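Local coordinates for DUF3863 domain-containing protein (Parabacteroides distasonis, PDB 3LM3) that is of unknown function but is probably a carbohydrate-active enzyme related to glycoside hydrolases and polysaccharide deacetylases, at residues 120-131 against 153-164. Numbering follows the deposited sequence. Where two conformers were deposited one is given.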
loop_
_atom_site.group_PDB
_atom_site.type_symbol
_atom_site.label_atom_id
_atom_site.label_comp_id
_atom_site.label_asym_id
_atom_site.label_seq_id
_atom_site.Cartn_x
_atom_site.Cartn_y
_atom_site.Cartn_z
ATOM N N ARG A 120 2.848 3.066 -21.164
ATOM C CA ARG A 120 1.464 2.988 -20.670
ATOM C C ARG A 120 0.627 1.987 -21.456
ATOM O O ARG A 120 -0.080 1.176 -20.851
ATOM C CB ARG A 120 0.834 4.394 -20.698
ATOM C CG ARG A 120 1.405 5.348 -19.677
ATOM C CD ARG A 120 1.069 6.776 -19.987
ATOM N NE ARG A 120 1.442 7.644 -18.872
ATOM C CZ ARG A 120 2.654 8.156 -18.649
ATOM N NH1 ARG A 120 3.685 7.907 -19.465
ATOM N NH2 ARG A 120 2.857 8.880 -17.574
ATOM N N GLU A 121 0.709 2.031 -22.782
ATOM C CA GLU A 121 -0.104 1.150 -23.622
ATOM C C GLU A 121 0.244 -0.314 -23.402
ATOM O O GLU A 121 -0.634 -1.170 -23.485
ATOM C CB GLU A 121 0.045 1.492 -25.112
ATOM C CG GLU A 121 -0.587 2.815 -25.524
ATOM N N ARG A 122 1.514 -0.611 -23.138
ATOM C CA ARG A 122 1.934 -1.974 -22.860
ATOM C C ARG A 122 1.403 -2.473 -21.512
ATOM O O ARG A 122 0.948 -3.610 -21.412
ATOM C CB ARG A 122 3.461 -2.088 -22.913
ATOM C CG ARG A 122 3.956 -3.493 -22.547
ATOM C CD ARG A 122 5.394 -3.666 -22.929
ATOM N NE ARG A 122 5.872 -4.972 -22.523
ATOM C CZ ARG A 122 7.117 -5.401 -22.713
ATOM N NH1 ARG A 122 8.011 -4.615 -23.305
ATOM N NH2 ARG A 122 7.457 -6.625 -22.346
ATOM N N VAL A 123 1.504 -1.642 -20.468
ATOM C CA VAL A 123 0.918 -1.998 -19.199
ATOM C C VAL A 123 -0.561 -2.297 -19.388
ATOM O O VAL A 123 -1.050 -3.315 -18.890
ATOM C CB VAL A 123 1.142 -0.927 -18.122
ATOM C CG1 VAL A 123 0.461 -1.307 -16.801
ATOM C CG2 VAL A 123 2.656 -0.656 -17.892
ATOM N N ASN A 124 -1.281 -1.431 -20.101
ATOM C CA ASN A 124 -2.716 -1.647 -20.272
ATOM C C ASN A 124 -2.998 -2.980 -20.986
ATOM O O ASN A 124 -3.851 -3.773 -20.561
ATOM C CB ASN A 124 -3.361 -0.492 -21.057
ATOM C CG ASN A 124 -3.316 0.815 -20.300
ATOM O OD1 ASN A 124 -3.066 0.828 -19.091
ATOM N ND2 ASN A 124 -3.517 1.928 -21.007
ATOM N N ARG A 125 -2.272 -3.224 -22.062
ATOM C CA ARG A 125 -2.452 -4.425 -22.858
ATOM C C ARG A 125 -2.196 -5.669 -22.014
ATOM O O ARG A 125 -2.951 -6.641 -22.084
ATOM C CB ARG A 125 -1.542 -4.402 -24.085
ATOM C CG ARG A 125 -1.580 -5.668 -24.893
ATOM C CD ARG A 125 -0.770 -5.536 -26.178
ATOM N NE ARG A 125 0.654 -5.290 -25.907
ATOM C CZ ARG A 125 1.326 -4.157 -26.109
ATOM N NH1 ARG A 125 0.749 -3.072 -26.598
ATOM N NH2 ARG A 125 2.613 -4.103 -25.803
ATOM N N GLU A 126 -1.115 -5.664 -21.228
ATOM C CA GLU A 126 -0.751 -6.831 -20.446
ATOM C C GLU A 126 -1.677 -7.027 -19.253
ATOM O O GLU A 126 -2.004 -8.167 -18.920
ATOM C CB GLU A 126 0.734 -6.766 -20.052
ATOM C CG GLU A 126 1.610 -6.864 -21.313
ATOM C CD GLU A 126 3.100 -6.932 -21.062
ATOM O OE1 GLU A 126 3.514 -6.931 -19.886
ATOM O OE2 GLU A 126 3.847 -6.990 -22.072
HETATM N N MSE A 127 -2.169 -5.957 -18.640
HETATM C CA MSE A 127 -3.214 -6.105 -17.639
HETATM C C MSE A 127 -4.422 -6.811 -18.238
HETATM O O MSE A 127 -4.972 -7.726 -17.603
HETATM C CB MSE A 127 -3.637 -4.755 -17.029
HETATM C CG MSE A 127 -2.618 -4.126 -16.126
HETATM SE SE MSE A 127 -3.242 -2.622 -15.093
HETATM C CE MSE A 127 -3.841 -1.516 -16.570
ATOM N N SER A 128 -4.861 -6.404 -19.428
ATOM C CA SER A 128 -5.974 -7.083 -20.075
ATOM C C SER A 128 -5.694 -8.560 -20.331
ATOM O O SER A 128 -6.572 -9.419 -20.130
ATOM C CB SER A 128 -6.345 -6.354 -21.351
ATOM O OG SER A 128 -6.918 -5.096 -21.022
ATOM N N GLU A 129 -4.478 -8.875 -20.762
ATOM C CA GLU A 129 -4.109 -10.278 -20.989
ATOM C C GLU A 129 -4.180 -11.096 -19.706
ATOM O O GLU A 129 -4.674 -12.236 -19.696
ATOM C CB GLU A 129 -2.681 -10.364 -21.566
ATOM C CG GLU A 129 -2.567 -9.921 -23.012
ATOM C CD GLU A 129 -1.134 -9.840 -23.532
ATOM O OE1 GLU A 129 -0.164 -10.044 -22.748
ATOM O OE2 GLU A 129 -0.985 -9.493 -24.725
ATOM N N ALA A 130 -3.656 -10.547 -18.625
ATOM C CA ALA A 130 -3.701 -11.236 -17.327
ATOM C C ALA A 130 -5.113 -11.427 -16.816
ATOM O O ALA A 130 -5.445 -12.498 -16.301
ATOM C CB ALA A 130 -2.876 -10.441 -16.280
ATOM N N ILE A 131 -5.948 -10.405 -16.955
ATOM C CA ILE A 131 -7.347 -10.497 -16.524
ATOM C C ILE A 131 -8.051 -11.631 -17.273
ATOM O O ILE A 131 -8.781 -12.417 -16.674
ATOM C CB ILE A 131 -8.097 -9.179 -16.717
ATOM C CG1 ILE A 131 -7.595 -8.109 -15.742
ATOM C CG2 ILE A 131 -9.622 -9.363 -16.527
ATOM C CD1 ILE A 131 -7.904 -6.702 -16.189
ATOM N N SER A 153 0.481 4.115 -13.680
ATOM C CA SER A 153 0.227 5.502 -14.050
ATOM C C SER A 153 -1.268 5.824 -13.990
ATOM O O SER A 153 -2.155 4.941 -13.996
ATOM C CB SER A 153 0.720 5.770 -15.473
ATOM O OG SER A 153 -0.007 4.992 -16.416
ATOM N N ALA A 154 -1.576 7.104 -14.015
ATOM C CA ALA A 154 -2.964 7.545 -14.091
ATOM C C ALA A 154 -3.667 6.912 -15.289
ATOM O O ALA A 154 -4.841 6.500 -15.203
ATOM C CB ALA A 154 -3.042 9.078 -14.155
ATOM N N ASP A 155 -2.971 6.834 -16.414
ATOM C CA ASP A 155 -3.595 6.257 -17.591
ATOM C C ASP A 155 -3.954 4.782 -17.405
ATOM O O ASP A 155 -4.969 4.287 -17.924
ATOM C CB ASP A 155 -2.697 6.408 -18.817
ATOM C CG ASP A 155 -3.349 5.898 -20.056
ATOM O OD1 ASP A 155 -4.272 6.576 -20.524
ATOM O OD2 ASP A 155 -2.973 4.813 -20.534
ATOM N N ASN A 156 -3.132 4.054 -16.651
ATOM C CA ASN A 156 -3.419 2.655 -16.375
ATOM C C ASN A 156 -4.711 2.527 -15.535
ATOM O O ASN A 156 -5.502 1.602 -15.699
ATOM C CB ASN A 156 -2.280 1.982 -15.609
ATOM C CG ASN A 156 -0.939 1.980 -16.308
ATOM O OD1 ASN A 156 0.090 1.969 -15.614
ATOM N ND2 ASN A 156 -0.910 1.924 -17.633
ATOM N N LEU A 157 -4.884 3.445 -14.592
ATOM C CA LEU A 157 -6.075 3.429 -13.736
ATOM C C LEU A 157 -7.340 3.805 -14.499
ATOM O O LEU A 157 -8.398 3.188 -14.330
ATOM C CB LEU A 157 -5.818 4.332 -12.532
ATOM C CG LEU A 157 -4.559 3.975 -11.745
ATOM C CD1 LEU A 157 -4.315 4.961 -10.610
ATOM C CD2 LEU A 157 -4.670 2.565 -11.216
ATOM N N ARG A 158 -7.238 4.822 -15.352
ATOM C CA ARG A 158 -8.277 5.200 -16.314
ATOM C C ARG A 158 -8.696 3.996 -17.146
ATOM O O ARG A 158 -9.873 3.702 -17.344
ATOM C CB ARG A 158 -7.670 6.276 -17.228
ATOM C CG ARG A 158 -8.514 6.780 -18.359
ATOM C CD ARG A 158 -8.484 5.885 -19.592
ATOM N NE ARG A 158 -7.176 5.545 -20.215
ATOM C CZ ARG A 158 -7.115 4.726 -21.266
ATOM N NH1 ARG A 158 -8.248 4.164 -21.702
ATOM N NH2 ARG A 158 -5.955 4.430 -21.868
ATOM N N TYR A 159 -7.695 3.317 -17.689
ATOM C CA TYR A 159 -7.945 2.163 -18.532
ATOM C C TYR A 159 -8.688 1.050 -17.774
ATOM O O TYR A 159 -9.633 0.446 -18.279
ATOM C CB TYR A 159 -6.608 1.647 -19.091
ATOM C CG TYR A 159 -6.694 0.421 -19.953
ATOM C CD1 TYR A 159 -6.593 -0.857 -19.401
ATOM C CD2 TYR A 159 -6.853 0.548 -21.326
ATOM C CE1 TYR A 159 -6.664 -1.985 -20.205
ATOM C CE2 TYR A 159 -6.906 -0.558 -22.133
ATOM C CZ TYR A 159 -6.823 -1.825 -21.578
ATOM O OH TYR A 159 -6.860 -2.932 -22.433
ATOM N N LEU A 160 -8.238 0.754 -16.565
ATOM C CA LEU A 160 -8.910 -0.270 -15.756
ATOM C C LEU A 160 -10.360 0.084 -15.554
ATOM O O LEU A 160 -11.237 -0.755 -15.779
ATOM C CB LEU A 160 -8.253 -0.438 -14.386
ATOM C CG LEU A 160 -6.936 -1.176 -14.426
ATOM C CD1 LEU A 160 -6.283 -1.224 -13.023
ATOM C CD2 LEU A 160 -7.073 -2.573 -15.029
ATOM N N ALA A 161 -10.627 1.331 -15.162
ATOM C CA ALA A 161 -11.984 1.751 -14.853
ATOM C C ALA A 161 -12.867 1.684 -16.095
ATOM O O ALA A 161 -13.987 1.158 -16.060
ATOM C CB ALA A 161 -11.982 3.183 -14.304
ATOM N N GLU A 162 -12.382 2.252 -17.197
ATOM C CA GLU A 162 -13.207 2.512 -18.368
ATOM C C GLU A 162 -13.220 1.355 -19.344
ATOM O O GLU A 162 -14.256 1.081 -19.980
ATOM C CB GLU A 162 -12.770 3.824 -19.027
ATOM C CG GLU A 162 -12.990 4.989 -18.031
ATOM C CD GLU A 162 -12.428 6.362 -18.405
ATOM O OE1 GLU A 162 -11.861 6.550 -19.514
ATOM O OE2 GLU A 162 -12.552 7.276 -17.530
ATOM N N LYS A 163 -12.111 0.634 -19.464
ATOM C CA LYS A 163 -12.046 -0.463 -20.421
ATOM C C LYS A 163 -12.213 -1.854 -19.828
ATOM O O LYS A 163 -12.642 -2.787 -20.535
ATOM C CB LYS A 163 -10.798 -0.346 -21.279
ATOM C CG LYS A 163 -10.866 0.910 -22.099
ATOM C CD LYS A 163 -9.647 1.210 -22.868
ATOM C CE LYS A 163 -9.948 2.224 -23.972
ATOM N NZ LYS A 163 -8.717 2.804 -24.577
ATOM N N GLU A 164 -11.879 -2.023 -18.548
ATOM C CA GLU A 164 -12.032 -3.317 -17.871
ATOM C C GLU A 164 -13.101 -3.341 -16.789
ATOM O O GLU A 164 -13.350 -4.387 -16.179
ATOM C CB GLU A 164 -10.674 -3.810 -17.332
ATOM C CG GLU A 164 -9.666 -4.135 -18.434
ATOM C CD GLU A 164 -9.992 -5.405 -19.231
ATOM O OE1 GLU A 164 -11.018 -6.073 -19.025
ATOM O OE2 GLU A 164 -9.190 -5.747 -20.120
HETATM O O HOH W 1 -0.802 8.560 -17.227
HETATM O O HOH W 2 -9.220 -8.533 -20.538
#
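Segment 120-131 of helix 120-138 and helix 154-163 run in the same general direction, 34° apart with axes 9.3 Å from each other, and the backbones come nearest where Asn-124 faces Asn-156. Asn-124 is a knob in the hole formed by Asp-155, Asn-156, Arg-158 and Tyr-159. Its amide lies 5° from parallel with the Tyr-159 ring, and its CB is centred over one face of the ring, 3.4 Å from the centroid, a CH-pi contact. The amide OD1 accepts from Asn-156 ND2 at 2.8 Å, the donor standing above the carbonyl plane; in the conformer given, ND2 donates to Asp-155 OD2 at 3.0 Å, a carboxylate that Arg-158 salt-bridges. Tyr-159 CG is anti to the backbone N (chi1 178°), which lays the ring along the neighbouring helix and brings OH within 2.6 Å of Ser-128 OG. Ser-128 OG in turn donates to the anti lone pair of Glu-164 OE2 at 2.5 Å. A leucine in place of Tyr-159 would probably leave the Asn-124 amide without its stacking face and Ser-128 without its phenol neighbour. Deeper in, Met-127 CE packs 3.7 Å from Leu-160 CD2, both residues touching Ile-147. Knobs-into-holes packing thus joins the helices before and after strand 146-148, consistent with the beta/alpha fold of glycoside hydrolase/deacetylase relatives.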